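Local structure of GTP-binding protein REM 1 (Homo sapiens, 2NZJ) at residues 81-86 and 101-106; 43-48 and 52-57. The protein binds guanine nucleotides as a small GTPase of the Ras family and probably acts as a GDP/GTP switch in signalling. All coordinates share one frame; numbering follows the deposited sequence.

Overall arrangement
Both contacts belong to the six-stranded mixed sheet of a Ras-like GTPase domain, and they lie on opposite sides of the chain's centre. Contact 2 closes the hairpin of strands 40-47 and 50-57, whose outer strand, 40-47, is the antiparallel edge strand of the sheet; contact 1 fastens helix 90-105 to strand 80-86 within its parallel part. Strand 4-10 runs between 50-57 and 80-86, bonded to both, and is the bridge from one contact to the other. Their centres are 21 Å apart and their nearest atoms about 7 Å, without touching. In contact 1 the side chain of Ile83 is about 11 Å from the bound GDP, and so does not touch it.

Contact 1 of 2, residues 81-86 and 101-106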
loop_
_atom_site.group_PDB
_atom_site.type_symbol
_atom_site.label_atom_id
_atom_site.label_comp_id
_atom_site.label_asym_id
_atom_site.label_seq_id
_atom_site.Cartn_x
_atom_site.Cartn_y
_atom_site.Cartn_z
ATOM N N TYR A 81 5.718 0.582 -3.244
ATOM C CA TYR A 81 5.406 0.857 -1.848
ATOM C C TYR A 81 3.991 1.393 -1.719
ATOM O O TYR A 81 3.602 2.292 -2.472
ATOM C CB TYR A 81 6.404 1.863 -1.291
ATOM C CG TYR A 81 7.776 1.277 -1.141
ATOM C CD1 TYR A 81 8.734 1.408 -2.140
ATOM C CD2 TYR A 81 8.111 0.566 0.003
ATOM C CE1 TYR A 81 9.985 0.855 -1.987
ATOM C CE2 TYR A 81 9.336 0.009 0.153
ATOM C CZ TYR A 81 10.272 0.156 -0.825
ATOM O OH TYR A 81 11.489 -0.418 -0.611
ATOM N N VAL A 82 3.236 0.820 -0.776
ATOM C CA VAL A 82 1.896 1.297 -0.419
ATOM C C VAL A 82 1.945 1.925 0.978
ATOM O O VAL A 82 2.066 1.226 1.974
ATOM C CB VAL A 82 0.852 0.171 -0.472
ATOM C CG1 VAL A 82 -0.516 0.660 -0.070
ATOM C CG2 VAL A 82 0.806 -0.374 -1.846
ATOM N N ILE A 83 1.873 3.252 1.025
ATOM C CA ILE A 83 1.858 4.008 2.275
ATOM C C ILE A 83 0.414 4.228 2.687
ATOM O O ILE A 83 -0.300 4.985 2.044
ATOM C CB ILE A 83 2.501 5.410 2.112
ATOM C CG1 ILE A 83 3.990 5.307 1.801
ATOM C CG2 ILE A 83 2.296 6.254 3.358
ATOM C CD1 ILE A 83 4.604 6.600 1.232
ATOM N N VAL A 84 -0.003 3.576 3.768
ATOM C CA VAL A 84 -1.395 3.597 4.234
ATOM C C VAL A 84 -1.533 4.533 5.425
ATOM O O VAL A 84 -0.696 4.507 6.310
ATOM C CB VAL A 84 -1.820 2.205 4.680
ATOM C CG1 VAL A 84 -3.257 2.203 5.237
ATOM C CG2 VAL A 84 -1.629 1.219 3.519
ATOM N N TYR A 85 -2.577 5.367 5.434
ATOM C CA TYR A 85 -3.001 6.107 6.642
ATOM C C TYR A 85 -4.513 5.897 6.839
ATOM O O TYR A 85 -5.192 5.364 5.959
ATOM C CB TYR A 85 -2.606 7.607 6.567
ATOM C CG TYR A 85 -3.354 8.372 5.525
ATOM C CD1 TYR A 85 -2.926 8.388 4.218
ATOM C CD2 TYR A 85 -4.523 9.035 5.831
ATOM C CE1 TYR A 85 -3.619 9.042 3.241
ATOM C CE2 TYR A 85 -5.265 9.695 4.825
ATOM C CZ TYR A 85 -4.795 9.685 3.533
ATOM O OH TYR A 85 -5.464 10.366 2.537
ATOM N N SER A 86 -5.019 6.283 8.004
ATOM C CA SER A 86 -6.452 6.280 8.273
ATOM C C SER A 86 -7.028 7.676 8.128
ATOM O O SER A 86 -6.564 8.609 8.759
ATOM C CB SER A 86 -6.740 5.789 9.677
ATOM O OG SER A 86 -8.127 5.882 9.942
ATOM N N ILE A 101 9.527 10.859 2.541
ATOM C CA ILE A 101 10.824 11.454 2.666
ATOM C C ILE A 101 11.828 10.389 3.021
ATOM O O ILE A 101 12.950 10.428 2.521
ATOM C CB ILE A 101 10.842 12.578 3.720
ATOM C CG1 ILE A 101 9.992 13.757 3.231
ATOM C CG2 ILE A 101 12.299 13.014 4.042
ATOM C CD1 ILE A 101 10.265 15.047 3.969
ATOM N N GLN A 102 11.455 9.437 3.878
ATOM C CA GLN A 102 12.375 8.348 4.200
ATOM C C GLN A 102 12.713 7.601 2.908
ATOM O O GLN A 102 13.891 7.379 2.603
ATOM C CB GLN A 102 11.803 7.394 5.256
ATOM C CG GLN A 102 12.158 7.719 6.721
ATOM C CD GLN A 102 11.420 6.815 7.716
ATOM O OE1 GLN A 102 10.234 7.026 8.022
ATOM N NE2 GLN A 102 12.110 5.804 8.214
ATOM N N LEU A 103 11.678 7.249 2.142
ATOM C CA LEU A 103 11.862 6.570 0.856
ATOM C C LEU A 103 12.772 7.348 -0.102
ATOM O O LEU A 103 13.590 6.755 -0.804
ATOM C CB LEU A 103 10.520 6.332 0.181
ATOM C CG LEU A 103 9.688 5.202 0.761
ATOM C CD1 LEU A 103 8.267 5.271 0.222
ATOM C CD2 LEU A 103 10.363 3.888 0.415
ATOM N N ARG A 104 12.632 8.667 -0.133
ATOM C CA ARG A 104 13.480 9.498 -0.976
ATOM C C ARG A 104 14.955 9.380 -0.572
ATOM O O ARG A 104 15.804 9.055 -1.399
ATOM C CB ARG A 104 13.022 10.964 -0.913
ATOM C CG ARG A 104 13.710 11.852 -1.933
ATOM C CD ARG A 104 13.399 13.340 -1.753
ATOM N NE ARG A 104 12.034 13.653 -1.316
ATOM C CZ ARG A 104 10.925 13.463 -2.033
ATOM N NH1 ARG A 104 10.968 12.902 -3.243
ATOM N NH2 ARG A 104 9.750 13.817 -1.520
ATOM N N ARG A 105 15.231 9.630 0.708
ATOM C CA ARG A 105 16.586 9.599 1.266
ATOM C C ARG A 105 17.376 8.329 0.938
ATOM O O ARG A 105 18.604 8.361 0.899
ATOM C CB ARG A 105 16.532 9.779 2.788
ATOM N N THR A 106 16.682 7.210 0.725
ATOM C CA THR A 106 17.341 5.948 0.314
ATOM C C THR A 106 17.714 5.961 -1.185
ATOM O O THR A 106 16.881 5.686 -2.063
ATOM C CB THR A 106 16.451 4.707 0.623
ATOM O OG1 THR A 106 15.125 4.946 0.138
ATOM C CG2 THR A 106 16.400 4.430 2.132
#
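Leu103 lays one methyl, CD2, over the ring of Tyr81, almost exactly above its centre. The carbon stands 3.7 Å from the ring centroid and only 4° off the ring normal, a well-centred CH-pi contact in which every ring carbon is about equally near; CE1 of Tyr81 is 3.9 Å from CD2 of Leu103. The other branch of the leucine goes to the neighbouring side chain on this face of strand 80-86: CD1 of Leu103 meets CD1 of Ile83 at 4.0 Å, tip to tip. One forked residue of helix 90-105 thus spans two strand residues, i and i+2. With CG1 anti to the carbonyl carbon (chi1 -66°) and the chain extended beyond it (chi2 163°), Ile83 sends its terminal methyl toward the helix. The far end of the ring is anchored by its hydroxyl, hydrogen-bonded with Cys74 O and Gly78 N, while Leu75 adds a further apolar neighbour to Leu103. The contact joins the start of strand 80-86 to the C-terminal end of helix 90-105, the two ends of a beta-alpha unit of the Ras-like fold. No hydrogen bond crosses between the segments, so dispersion and CH-pi attraction hold the helix end against a ring tethered at its hydroxyl.

Contact 2 of 2, residues 43-48 and 52-57; sequences RTLTVD and TTLVVV
The hairpin whose outer strand, 40-47, is the antiparallel edge strand of the Ras-like sheet is held to strand 50-57 here by four backbone hydrogen bonds. Arg43 and Leu54 form one hydrogen-bonded pair, with Arg43 N to Leu54 O at 3.1 Å and Leu54 N to Arg43 O at 3.0 Å. Leu45 and Thr52 form the other, Leu45 N reaching Thr52 O at 2.7 Å in a nearly straight bond (165°), while the return bond from Thr52 N to Leu45 O is more bent (148°). Between them Thr44 and Thr53 make a non-hydrogen-bonded pair, their CA atoms 3.9 Å apart. OG1 of Thr44 and OG1 of Thr53 are modelled only 2.4 Å apart, so the detail of this hydroxyl contact is doubtful. On the other face, CD1 of Leu45 and CD1 of Leu54 touch at 4.2 Å as the side chains pass at a slant; Phe24 of helix 17-25 packs on both, and helix 156-171 also covers Leu54. Thr52 OG1 bonds to Arg168 of that helix, and NH1 of Arg43 hydrogen-bonds to Phe24 O. The leucine face thus combines methyl packing with polar ties to the helices, while paired amides join the strands.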
loop_
_atom_site.group_PDB
_atom_site.type_symbol
_atom_site.label_atom_id
_atom_site.label_comp_id
_atom_site.label_asym_id
_atom_site.label_seq_id
_atom_site.Cartn_x
_atom_site.Cartn_y
_atom_site.Cartn_z
ATOM N N ARG A 43 0.016 -13.724 -3.881
ATOM C CA ARG A 43 -1.092 -14.083 -4.750
ATOM C C ARG A 43 -0.847 -13.662 -6.176
ATOM O O ARG A 43 -0.266 -12.610 -6.423
ATOM C CB ARG A 43 -2.364 -13.405 -4.278
ATOM C CG ARG A 43 -3.615 -13.844 -5.038
ATOM C CD ARG A 43 -4.816 -13.267 -4.357
ATOM N NE ARG A 43 -6.041 -13.331 -5.137
ATOM C CZ ARG A 43 -7.188 -12.805 -4.721
ATOM N NH1 ARG A 43 -7.250 -12.189 -3.545
ATOM N NH2 ARG A 43 -8.276 -12.882 -5.479
ATOM N N THR A 44 -1.320 -14.478 -7.108
ATOM C CA THR A 44 -1.230 -14.188 -8.531
ATOM C C THR A 44 -2.546 -13.608 -9.027
ATOM O O THR A 44 -3.585 -14.246 -8.947
ATOM C CB THR A 44 -0.845 -15.434 -9.297
ATOM O OG1 THR A 44 0.573 -15.578 -9.192
ATOM C CG2 THR A 44 -1.243 -15.364 -10.764
ATOM N N LEU A 45 -2.491 -12.386 -9.540
ATOM C CA LEU A 45 -3.689 -11.674 -9.953
ATOM C C LEU A 45 -3.791 -11.591 -11.462
ATOM O O LEU A 45 -2.789 -11.379 -12.144
ATOM C CB LEU A 45 -3.668 -10.245 -9.423
ATOM C CG LEU A 45 -3.780 -10.089 -7.934
ATOM C CD1 LEU A 45 -3.549 -8.625 -7.591
ATOM C CD2 LEU A 45 -5.124 -10.595 -7.453
ATOM N N THR A 46 -5.011 -11.729 -11.965
ATOM C CA THR A 46 -5.292 -11.562 -13.378
ATOM C C THR A 46 -5.806 -10.144 -13.620
ATOM O O THR A 46 -6.851 -9.756 -13.118
ATOM C CB THR A 46 -6.324 -12.614 -13.861
ATOM O OG1 THR A 46 -5.737 -13.924 -13.780
ATOM C CG2 THR A 46 -6.760 -12.366 -15.308
ATOM N N VAL A 47 -5.052 -9.365 -14.382
ATOM C CA VAL A 47 -5.387 -7.969 -14.641
ATOM C C VAL A 47 -5.183 -7.726 -16.125
ATOM O O VAL A 47 -4.189 -8.170 -16.695
ATOM C CB VAL A 47 -4.503 -7.041 -13.841
ATOM C CG1 VAL A 47 -5.005 -5.612 -13.946
ATOM C CG2 VAL A 47 -4.494 -7.471 -12.408
ATOM N N ASP A 48 -6.144 -7.048 -16.753
ATOM C CA ASP A 48 -6.132 -6.813 -18.210
ATOM C C ASP A 48 -5.717 -8.084 -18.971
ATOM O O ASP A 48 -4.860 -8.052 -19.866
ATOM C CB ASP A 48 -5.214 -5.633 -18.554
ATOM C CG ASP A 48 -5.577 -4.357 -17.779
ATOM O OD1 ASP A 48 -6.762 -3.971 -17.766
ATOM O OD2 ASP A 48 -4.677 -3.735 -17.191
ATOM N N THR A 52 -0.057 -11.787 -12.941
ATOM C CA THR A 52 1.109 -11.220 -12.277
ATOM C C THR A 52 1.042 -11.559 -10.803
ATOM O O THR A 52 -0.017 -11.441 -10.203
ATOM C CB THR A 52 1.133 -9.713 -12.423
ATOM O OG1 THR A 52 1.429 -9.373 -13.792
ATOM C CG2 THR A 52 2.165 -9.108 -11.462
ATOM N N THR A 53 2.160 -11.992 -10.234
ATOM C CA THR A 53 2.234 -12.329 -8.828
ATOM C C THR A 53 2.780 -11.146 -8.048
ATOM O O THR A 53 3.787 -10.521 -8.436
ATOM C CB THR A 53 3.152 -13.532 -8.580
ATOM O OG1 THR A 53 2.788 -14.593 -9.461
ATOM C CG2 THR A 53 3.069 -14.025 -7.144
ATOM N N LEU A 54 2.097 -10.823 -6.955
ATOM C CA LEU A 54 2.621 -9.874 -6.006
ATOM C C LEU A 54 2.904 -10.619 -4.723
ATOM O O LEU A 54 2.127 -11.481 -4.308
ATOM C CB LEU A 54 1.640 -8.749 -5.756
ATOM C CG LEU A 54 1.213 -7.905 -6.951
ATOM C CD1 LEU A 54 0.127 -6.929 -6.515
ATOM C CD2 LEU A 54 2.398 -7.156 -7.575
ATOM N N VAL A 55 4.036 -10.293 -4.115
ATOM C CA VAL A 55 4.329 -10.694 -2.759
ATOM C C VAL A 55 4.204 -9.420 -1.918
ATOM O O VAL A 55 4.987 -8.473 -2.090
ATOM C CB VAL A 55 5.731 -11.321 -2.652
ATOM C CG1 VAL A 55 6.062 -11.667 -1.200
ATOM C CG2 VAL A 55 5.829 -12.575 -3.566
ATOM N N VAL A 56 3.204 -9.397 -1.033
ATOM C CA VAL A 56 2.893 -8.217 -0.232
ATOM C C VAL A 56 3.515 -8.415 1.148
ATOM O O VAL A 56 3.206 -9.392 1.841
ATOM C CB VAL A 56 1.357 -7.976 -0.151
ATOM C CG1 VAL A 56 1.012 -6.905 0.868
ATOM C CG2 VAL A 56 0.801 -7.563 -1.531
ATOM N N VAL A 57 4.410 -7.497 1.515
ATOM C CA VAL A 57 5.152 -7.546 2.787
ATOM C C VAL A 57 4.494 -6.602 3.820
ATOM O O VAL A 57 4.202 -5.428 3.518
ATOM C CB VAL A 57 6.643 -7.149 2.588
ATOM C CG1 VAL A 57 7.388 -7.177 3.897
ATOM C CG2 VAL A 57 7.338 -8.097 1.605
#